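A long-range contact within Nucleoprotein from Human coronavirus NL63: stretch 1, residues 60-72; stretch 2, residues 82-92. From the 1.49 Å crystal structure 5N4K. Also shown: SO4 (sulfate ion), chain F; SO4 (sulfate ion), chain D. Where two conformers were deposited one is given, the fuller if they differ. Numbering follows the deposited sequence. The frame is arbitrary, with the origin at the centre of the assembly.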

# COMPACT_ATOMS: atom_id res chain seq x y z
N ASP A 60 16.15 -9.48 -18.27
CA ASP A 60 15.01 -8.73 -18.64
C ASP A 60 14.07 -8.43 -17.46
O ASP A 60 13.17 -7.59 -17.57
CB ASP A 60 14.32 -9.26 -19.90
CG ASP A 60 13.83 -10.64 -19.81
OD1 ASP A 60 13.45 -11.05 -18.72
OD2 ASP A 60 13.77 -11.36 -20.87
N GLU A 61 14.32 -9.02 -16.31
CA GLU A 61 13.48 -8.88 -15.12
C GLU A 61 14.02 -7.88 -14.12
O GLU A 61 13.45 -7.76 -13.03
CB GLU A 61 13.24 -10.23 -14.46
CG GLU A 61 12.43 -11.17 -15.29
CD GLU A 61 12.28 -12.58 -14.69
OE1 GLU A 61 13.35 -13.13 -14.29
OE2 GLU A 61 11.10 -13.10 -14.66
N GLN A 62 15.06 -7.12 -14.42
CA GLN A 62 15.67 -6.20 -13.45
C GLN A 62 14.94 -4.85 -13.54
O GLN A 62 15.41 -3.84 -14.00
CB GLN A 62 17.15 -6.00 -13.66
CG GLN A 62 17.99 -7.30 -13.68
CD GLN A 62 17.69 -8.18 -12.49
OE1 GLN A 62 17.94 -7.73 -11.37
NE2 GLN A 62 17.19 -9.31 -12.70
N ILE A 63 13.69 -4.88 -13.04
CA ILE A 63 12.74 -3.78 -13.23
C ILE A 63 11.64 -3.91 -12.14
O ILE A 63 11.21 -5.03 -11.83
CB ILE A 63 12.16 -3.83 -14.67
CG1 ILE A 63 11.18 -2.69 -14.88
CG2 ILE A 63 11.57 -5.19 -15.00
CD1 ILE A 63 10.96 -2.45 -16.39
N GLY A 64 11.17 -2.77 -11.64
CA GLY A 64 10.09 -2.82 -10.68
C GLY A 64 9.89 -1.47 -10.08
O GLY A 64 10.05 -0.43 -10.71
N TYR A 65 9.47 -1.49 -8.80
CA TYR A 65 9.16 -0.24 -8.11
C TYR A 65 9.49 -0.30 -6.62
O TYR A 65 9.52 -1.39 -6.04
CB TYR A 65 7.62 0.19 -8.27
CG TYR A 65 6.66 -0.89 -7.77
CD1 TYR A 65 6.29 -1.98 -8.53
CD2 TYR A 65 6.15 -0.83 -6.47
CE1 TYR A 65 5.40 -2.96 -8.06
CE2 TYR A 65 5.28 -1.77 -6.00
CZ TYR A 65 4.93 -2.83 -6.77
OH TYR A 65 4.13 -3.82 -6.24
N TRP A 66 9.71 0.89 -6.08
CA TRP A 66 9.79 1.12 -4.62
C TRP A 66 8.49 1.73 -4.17
O TRP A 66 8.04 2.69 -4.71
CB TRP A 66 10.97 1.99 -4.30
CG TRP A 66 12.30 1.40 -4.55
CD1 TRP A 66 13.01 1.45 -5.72
CD2 TRP A 66 13.10 0.62 -3.65
NE1 TRP A 66 14.17 0.80 -5.60
CE2 TRP A 66 14.27 0.25 -4.34
CE3 TRP A 66 12.91 0.16 -2.36
CZ2 TRP A 66 15.27 -0.52 -3.74
CZ3 TRP A 66 13.90 -0.63 -1.75
CH2 TRP A 66 15.04 -0.96 -2.44
N ASN A 67 7.89 1.12 -3.16
CA ASN A 67 6.58 1.56 -2.62
C ASN A 67 6.84 2.31 -1.28
O ASN A 67 7.45 1.73 -0.37
CB ASN A 67 5.69 0.33 -2.35
CG ASN A 67 4.26 0.68 -2.23
OD1 ASN A 67 3.78 1.52 -2.95
ND2 ASN A 67 3.60 0.00 -1.32
N VAL A 68 6.41 3.51 -1.22
CA VAL A 68 6.58 4.33 -0.02
C VAL A 68 5.63 3.96 1.08
O VAL A 68 4.41 3.86 0.83
CB VAL A 68 6.48 5.80 -0.41
CG1 VAL A 68 6.53 6.74 0.82
CG2 VAL A 68 7.47 6.26 -1.44
N GLN A 69 6.18 3.83 2.27
CA GLN A 69 5.45 3.62 3.55
C GLN A 69 5.65 4.92 4.39
O GLN A 69 6.78 5.19 4.81
CB GLN A 69 6.08 2.41 4.25
CG GLN A 69 5.50 2.02 5.65
CD GLN A 69 6.37 1.17 6.53
OE1 GLN A 69 7.32 0.50 6.12
NE2 GLN A 69 6.00 1.15 7.82
N GLU A 70 4.60 5.68 4.61
CA GLU A 70 4.65 6.86 5.51
C GLU A 70 4.68 6.29 6.93
O GLU A 70 4.04 5.29 7.22
CB GLU A 70 3.41 7.70 5.23
CG GLU A 70 3.40 9.05 5.83
CD GLU A 70 2.21 9.92 5.39
OE1 GLU A 70 1.44 9.55 4.44
OE2 GLU A 70 2.04 10.98 6.02
N ARG A 71 5.46 6.93 7.83
CA ARG A 71 5.73 6.44 9.18
C ARG A 71 5.58 7.61 10.21
O ARG A 71 5.99 8.70 9.93
CB ARG A 71 7.16 5.88 9.27
CG ARG A 71 7.26 4.64 8.41
CD ARG A 71 8.69 4.18 8.40
NE ARG A 71 9.24 3.82 9.74
CZ ARG A 71 10.29 4.33 10.37
NH1 ARG A 71 11.04 5.33 10.01
NH2 ARG A 71 10.62 3.77 11.54
N TRP A 72 4.81 7.38 11.26
CA TRP A 72 4.64 8.42 12.31
C TRP A 72 4.22 7.73 13.52
O TRP A 72 3.36 6.84 13.44
CB TRP A 72 3.63 9.49 11.93
CG TRP A 72 2.19 9.03 11.65
CD1 TRP A 72 1.64 8.73 10.42
CD2 TRP A 72 1.13 8.85 12.63
NE1 TRP A 72 0.32 8.34 10.59
CE2 TRP A 72 -0.01 8.40 11.92
CE3 TRP A 72 1.04 8.99 14.03
CZ2 TRP A 72 -1.24 8.12 12.56
CZ3 TRP A 72 -0.17 8.71 14.66
CH2 TRP A 72 -1.29 8.27 13.92
N LEU A 82 8.15 10.30 11.06
CA LEU A 82 9.43 9.60 10.92
C LEU A 82 9.82 9.57 9.42
O LEU A 82 9.01 9.82 8.52
CB LEU A 82 9.32 8.23 11.43
CG LEU A 82 9.00 8.13 12.94
CD1 LEU A 82 8.93 6.68 13.25
CD2 LEU A 82 10.17 8.75 13.73
N PRO A 83 11.10 9.34 9.09
CA PRO A 83 11.49 9.13 7.73
C PRO A 83 10.69 7.97 7.15
O PRO A 83 10.46 6.95 7.76
CB PRO A 83 12.95 8.76 7.81
CG PRO A 83 13.40 9.54 9.03
CD PRO A 83 12.30 9.35 9.99
N PRO A 84 10.26 8.17 5.89
CA PRO A 84 9.53 7.07 5.27
C PRO A 84 10.42 5.90 4.95
O PRO A 84 11.63 6.06 4.80
CB PRO A 84 8.93 7.69 4.00
CG PRO A 84 9.67 8.88 3.76
CD PRO A 84 10.25 9.38 5.06
N LYS A 85 9.83 4.72 4.84
CA LYS A 85 10.50 3.58 4.32
C LYS A 85 10.01 3.31 2.88
O LYS A 85 8.94 3.73 2.49
CB LYS A 85 10.30 2.33 5.17
CG LYS A 85 11.15 2.35 6.45
CD LYS A 85 10.79 1.17 7.34
CE LYS A 85 11.59 1.34 8.61
NZ LYS A 85 11.19 0.32 9.64
N VAL A 86 10.87 2.68 2.10
CA VAL A 86 10.50 2.19 0.78
C VAL A 86 10.81 0.72 0.66
O VAL A 86 11.89 0.26 1.09
CB VAL A 86 11.17 3.02 -0.36
CG1 VAL A 86 10.59 4.41 -0.44
CG2 VAL A 86 12.70 3.09 -0.22
N HIS A 87 9.91 -0.03 0.03
CA HIS A 87 10.12 -1.48 -0.18
C HIS A 87 10.08 -1.78 -1.68
O HIS A 87 9.20 -1.26 -2.39
CB HIS A 87 9.01 -2.28 0.51
CG HIS A 87 8.89 -2.07 1.98
ND1 HIS A 87 9.38 -2.98 2.86
CD2 HIS A 87 8.31 -1.10 2.67
CE1 HIS A 87 9.18 -2.53 4.09
NE2 HIS A 87 8.51 -1.41 4.01
N PHE A 88 10.98 -2.66 -2.13
CA PHE A 88 11.10 -2.92 -3.56
C PHE A 88 10.29 -4.14 -3.94
O PHE A 88 10.32 -5.19 -3.25
CB PHE A 88 12.57 -3.22 -3.91
CG PHE A 88 12.71 -3.66 -5.35
CD1 PHE A 88 12.74 -2.69 -6.34
CD2 PHE A 88 12.74 -4.98 -5.70
CE1 PHE A 88 12.79 -3.05 -7.68
CE2 PHE A 88 12.78 -5.36 -7.04
CZ PHE A 88 12.78 -4.39 -8.00
N TYR A 89 9.65 -4.06 -5.09
CA TYR A 89 8.94 -5.16 -5.69
C TYR A 89 9.21 -5.17 -7.18
O TYR A 89 9.22 -4.16 -7.85
CB TYR A 89 7.43 -4.99 -5.47
CG TYR A 89 7.03 -4.95 -4.03
CD1 TYR A 89 6.97 -3.74 -3.35
CD2 TYR A 89 6.68 -6.13 -3.38
CE1 TYR A 89 6.60 -3.71 -1.98
CE2 TYR A 89 6.35 -6.06 -2.05
CZ TYR A 89 6.34 -4.91 -1.44
OH TYR A 89 5.94 -4.84 -0.04
N TYR A 90 9.41 -6.37 -7.73
CA TYR A 90 9.57 -6.55 -9.17
C TYR A 90 8.29 -6.18 -9.89
O TYR A 90 7.19 -6.38 -9.39
CB TYR A 90 10.00 -8.02 -9.45
CG TYR A 90 11.41 -8.33 -8.91
CD1 TYR A 90 12.53 -8.00 -9.67
CD2 TYR A 90 11.60 -8.98 -7.72
CE1 TYR A 90 13.82 -8.22 -9.19
CE2 TYR A 90 12.83 -9.22 -7.22
CZ TYR A 90 13.93 -8.83 -7.96
OH TYR A 90 15.20 -9.06 -7.44
N LEU A 91 8.44 -5.78 -11.12
CA LEU A 91 7.30 -5.44 -11.97
C LEU A 91 6.34 -6.62 -12.05
O LEU A 91 6.72 -7.75 -12.28
CB LEU A 91 7.79 -5.02 -13.38
CG LEU A 91 6.70 -4.54 -14.33
CD1 LEU A 91 6.01 -3.29 -13.89
CD2 LEU A 91 7.41 -4.26 -15.66
N GLY A 92 5.04 -6.33 -11.85
CA GLY A 92 4.01 -7.38 -11.85
C GLY A 92 3.93 -8.20 -10.63
O GLY A 92 3.24 -9.25 -10.65
S SO4 F . 7.96 0.66 11.11
O1 SO4 F . 7.74 2.01 11.67
O2 SO4 F . 8.63 0.69 9.80
O3 SO4 F . 6.60 0.20 10.79
O4 SO4 F . 8.77 -0.25 11.96
S SO4 D . 12.99 5.18 14.69
O1 SO4 D . 13.18 6.55 14.21
O2 SO4 D . 14.24 4.48 14.33
O3 SO4 D . 11.80 4.56 14.04
O4 SO4 D . 12.72 5.10 16.14
O HOH W 1 17.39 -8.74 -8.82
O HOH W 2 4.98 -1.84 0.57
O HOH W 3 7.01 9.12 6.82

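The two stretches pair as antiparallel strands: residues 63-72 and 82-90 run with their N-to-C directions 152° apart, their axes approach to 4.3 Å, and 1181 Å² of surface is buried between them.

Walking along stretch 1, Glu-61 contributes its carbonyl, whose O lies 3.5 Å from Tyr-90 CD1, near the plane of the ring and at its edge, where the hydrogens are. The regular ladder starts at Ile-63, whose O accepts from Leu-91 N at 3.0 Å (N-H...O 160°), while Ile-63 CD1 meets Leu-91 CD2 at 4.1 Å.

Gly-64 sits where the backbones close to a CA-CA distance of 4.0 Å from Tyr-90. Its CA is 3.2 Å from Tyr-89 O, a CA-H...O contact; an ideal CB would lie 2.1 Å from that same Tyr-89 O and 2.9 Å from Phe-88 CZ, so there is no room for a side chain.

Tyr-65 forms a reciprocal pair with Tyr-89: Tyr-65 N to Tyr-89 O and Tyr-89 N to Tyr-65 O are both 2.8 Å, with angles of 166° and 165°. Their side chains share a sheet face, but the rings are slid apart (centroids 5.5 Å, planes at 26°), so the main aromatic contact is Tyr-89 CB over the Tyr-65 ring, 4.0 Å from its centroid.

On the other face, Trp-66 covers Phe-88. Phe-88 CB stands 3.5 Å from the centroid of the indole six-membered ring and only 6° off its normal, a nearly ideal CH-pi geometry, and the Phe-88 ring turns an edge toward the five-membered ring. Trp-66 CE3 also packs 3.6 Å from Val-86 CG2.

Asn-67 resumes the hydrogen bonding, its N giving 2.8 Å to His-87 O and its O receiving His-87 N at 3.1 Å. A water links Asn-67 ND2 (3.0 Å) with Tyr-89 OH (3.2 Å). Val-68 then extends the apolar face, with CG2 3.8 Å from Val-86 CG1.

Gln-69 N bonds to Lys-85 O at 2.8 Å and Lys-85 N returns to Gln-69 O at 3.1 Å. Its side chain adds a bond, OE1 accepting from His-87 NE2 at 3.1 Å and 168°.

Arg-71 O accepts from Leu-82 N at 2.9 Å, and Arg-71 NH1 donates to Pro-83 O at 2.8 Å and 171°. Leu-82 CB and Lys-85 CE cover opposite guanidinium faces. Arg-71 NH2 and Lys-85 NZ, like charges 4.0 Å apart, share a sulfate: Arg-71 NE reaches its O1 at 3.0 Å and Lys-85 NZ its O2 at 2.6 Å, so the anion offsets their repulsion.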